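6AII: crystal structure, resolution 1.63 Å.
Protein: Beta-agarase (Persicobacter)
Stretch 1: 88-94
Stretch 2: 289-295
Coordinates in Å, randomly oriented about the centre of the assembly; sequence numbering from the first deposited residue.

Stretch 1 (88-94) TFRNSHD
Stretch 2, residues 289-295: QDWNALA

Stretch 1 leaves a strand (88-90, begun earlier in the chain) and turns; stretch 2 enters a helix at Asp290, with Gln289 at its N-cap position. The strand and helix axes approach to 10.1 Å, their N-to-C directions 122° apart, and the backbones come nearest at Asn91 CA and Asp290 CA, 5.7 Å. The contact buries 325 Å², both sides summed.

Thr88 (phi/psi -101/127, chi1 m) lies out of reach. Phe89 (-143/160) points toward the helix; chi1 p and chi2 -85° bring its buried ring obliquely against the first helical turn, CE2 lying 4.1 Å from Asp290 CA and CZ 3.8 Å from Leu294 CD2, an apolar contact. Leu294 (-70/-23, chi1 m, chi2 t) points toward stretch 1 one turn beyond Asp290, its N hydrogen-bonded to Asp290 O at 2.8 Å; the Phe89 ring touches both residues.

Arg90 (-90/134, chi1 -144°) points away, leaving its backbone near the helix: Arg90 O is 3.3 Å from Asp290 OD2, but both are acceptors and no bond results. Asn91 (-73/107, chi1 t, chi2 4°) packs CG 3.6 Å from Leu294 CD1, while its OD1 accepts from His93 N at 3.1 Å (165°) and its O accepts from Asp94 N at 3.1 Å, bracing the turn.

Ser92 (-61/-18, chi1 p) supplies the polar link. Its N donates to Asp290 OD2 at 2.6 Å (158°), and its OG donates to the same OD2 at 2.7 Å. Asp290 (-51/-48, chi1 p, chi2 1°) is buried and points toward stretch 1; its carboxylate suits this double acceptance, while OD1 takes a weak bond from Trp291 N at 2.7 Å.

His93 (-83/-18, chi1 m, chi2 -157°) starts sideways, but its end comes nearer, NE2 reaching 4.1 Å from CB of Trp291 (-64/-42, chi1 p, chi2 -82°), whose end leads away. Asp94 (-148/3, chi1 p) makes no contact with stretch 2.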

# COMPACT_ATOMS: atom_id res chain seq x y z
N THR A 88 -18.69 -13.65 -8.96
CA THR A 88 -18.88 -14.64 -7.92
C THR A 88 -17.54 -14.93 -7.25
O THR A 88 -16.55 -15.15 -7.94
CB THR A 88 -19.57 -15.89 -8.49
OG1 THR A 88 -20.83 -15.48 -9.01
CG2 THR A 88 -19.78 -16.90 -7.40
N PHE A 89 -17.45 -14.85 -5.93
CA PHE A 89 -16.19 -14.94 -5.22
C PHE A 89 -16.33 -15.68 -3.90
O PHE A 89 -17.44 -15.76 -3.34
CB PHE A 89 -15.66 -13.52 -4.93
CG PHE A 89 -16.65 -12.70 -4.12
CD1 PHE A 89 -17.68 -11.97 -4.71
CD2 PHE A 89 -16.53 -12.68 -2.74
CE1 PHE A 89 -18.54 -11.22 -3.94
CE2 PHE A 89 -17.42 -11.95 -1.97
CZ PHE A 89 -18.42 -11.23 -2.57
N ARG A 90 -15.22 -16.17 -3.39
CA ARG A 90 -15.23 -16.99 -2.16
C ARG A 90 -15.08 -16.06 -0.96
O ARG A 90 -14.27 -15.15 -0.98
CB ARG A 90 -14.10 -18.03 -2.29
CG ARG A 90 -14.35 -19.41 -1.70
CD ARG A 90 -13.21 -20.41 -1.96
NE ARG A 90 -13.08 -20.89 -3.36
CZ ARG A 90 -13.29 -22.17 -3.81
NH1 ARG A 90 -13.04 -22.50 -5.10
NH2 ARG A 90 -13.76 -23.07 -2.95
N ASN A 91 -15.89 -16.28 0.04
CA ASN A 91 -15.68 -15.69 1.38
C ASN A 91 -14.50 -16.40 2.06
O ASN A 91 -14.57 -17.58 2.41
CB ASN A 91 -16.96 -15.76 2.20
CG ASN A 91 -16.78 -15.19 3.59
OD1 ASN A 91 -15.73 -14.68 3.92
ND2 ASN A 91 -17.79 -15.28 4.40
N SER A 92 -13.37 -15.74 2.16
CA SER A 92 -12.14 -16.37 2.66
C SER A 92 -12.33 -16.88 4.12
O SER A 92 -11.55 -17.73 4.59
CB SER A 92 -10.97 -15.43 2.59
OG SER A 92 -11.28 -14.30 3.38
N HIS A 93 -13.33 -16.40 4.84
CA HIS A 93 -13.45 -16.77 6.25
C HIS A 93 -14.16 -18.12 6.37
O HIS A 93 -14.08 -18.77 7.44
CB HIS A 93 -14.16 -15.66 7.04
CG HIS A 93 -13.39 -14.37 7.14
ND1 HIS A 93 -13.60 -13.45 8.14
CD2 HIS A 93 -12.41 -13.84 6.36
CE1 HIS A 93 -12.80 -12.41 7.97
NE2 HIS A 93 -12.06 -12.62 6.88
N ASP A 94 -14.88 -18.59 5.34
CA ASP A 94 -15.59 -19.89 5.53
C ASP A 94 -15.70 -20.71 4.24
O ASP A 94 -16.30 -21.78 4.30
CB ASP A 94 -16.99 -19.71 6.10
CG ASP A 94 -17.92 -18.98 5.18
OD1 ASP A 94 -17.58 -18.88 3.97
OD2 ASP A 94 -18.94 -18.49 5.67
N GLN A 289 -12.25 -6.18 -1.07
CA GLN A 289 -11.99 -7.49 -0.50
C GLN A 289 -13.32 -8.13 -0.07
O GLN A 289 -14.30 -7.44 0.24
CB GLN A 289 -11.05 -7.37 0.70
CG GLN A 289 -9.74 -6.70 0.29
CD GLN A 289 -9.13 -5.78 1.33
OE1 GLN A 289 -9.65 -5.60 2.43
NE2 GLN A 289 -8.03 -5.16 0.96
N ASP A 290 -13.32 -9.47 -0.03
CA ASP A 290 -14.51 -10.24 0.31
C ASP A 290 -15.18 -9.77 1.60
O ASP A 290 -16.36 -9.49 1.57
CB ASP A 290 -14.16 -11.74 0.47
CG ASP A 290 -13.04 -12.17 1.42
OD1 ASP A 290 -12.38 -11.36 2.09
OD2 ASP A 290 -12.68 -13.33 1.33
N TRP A 291 -14.36 -9.60 2.65
CA TRP A 291 -14.87 -9.27 4.05
C TRP A 291 -15.57 -7.89 4.02
O TRP A 291 -16.73 -7.73 4.45
CB TRP A 291 -13.73 -9.35 5.10
CG TRP A 291 -12.45 -8.60 4.86
CD1 TRP A 291 -11.38 -8.99 4.09
CD2 TRP A 291 -12.02 -7.38 5.49
NE1 TRP A 291 -10.35 -8.08 4.15
CE2 TRP A 291 -10.72 -7.07 5.00
CE3 TRP A 291 -12.61 -6.50 6.41
CZ2 TRP A 291 -10.02 -5.92 5.40
CZ3 TRP A 291 -11.92 -5.35 6.77
CH2 TRP A 291 -10.64 -5.07 6.29
N ASN A 292 -14.96 -6.97 3.32
CA ASN A 292 -15.54 -5.66 3.23
C ASN A 292 -16.82 -5.69 2.37
O ASN A 292 -17.83 -5.10 2.71
CB ASN A 292 -14.55 -4.61 2.74
CG ASN A 292 -13.58 -4.15 3.81
OD1 ASN A 292 -13.99 -3.74 4.90
ND2 ASN A 292 -12.29 -4.15 3.48
N ALA A 293 -16.73 -6.30 1.19
CA ALA A 293 -17.85 -6.27 0.28
C ALA A 293 -19.08 -6.97 0.88
O ALA A 293 -20.19 -6.38 0.74
CB ALA A 293 -17.48 -6.90 -1.02
N LEU A 294 -18.82 -8.07 1.59
CA LEU A 294 -19.98 -8.82 2.15
C LEU A 294 -20.65 -8.02 3.28
O LEU A 294 -21.88 -8.17 3.54
CB LEU A 294 -19.50 -10.19 2.61
CG LEU A 294 -19.13 -11.20 1.51
CD1 LEU A 294 -18.40 -12.40 2.06
CD2 LEU A 294 -20.35 -11.56 0.72
N ALA A 295 -19.90 -7.13 3.88
CA ALA A 295 -20.40 -6.24 4.95
C ALA A 295 -21.15 -5.03 4.40
O ALA A 295 -21.75 -4.27 5.20
CB ALA A 295 -19.22 -5.85 5.86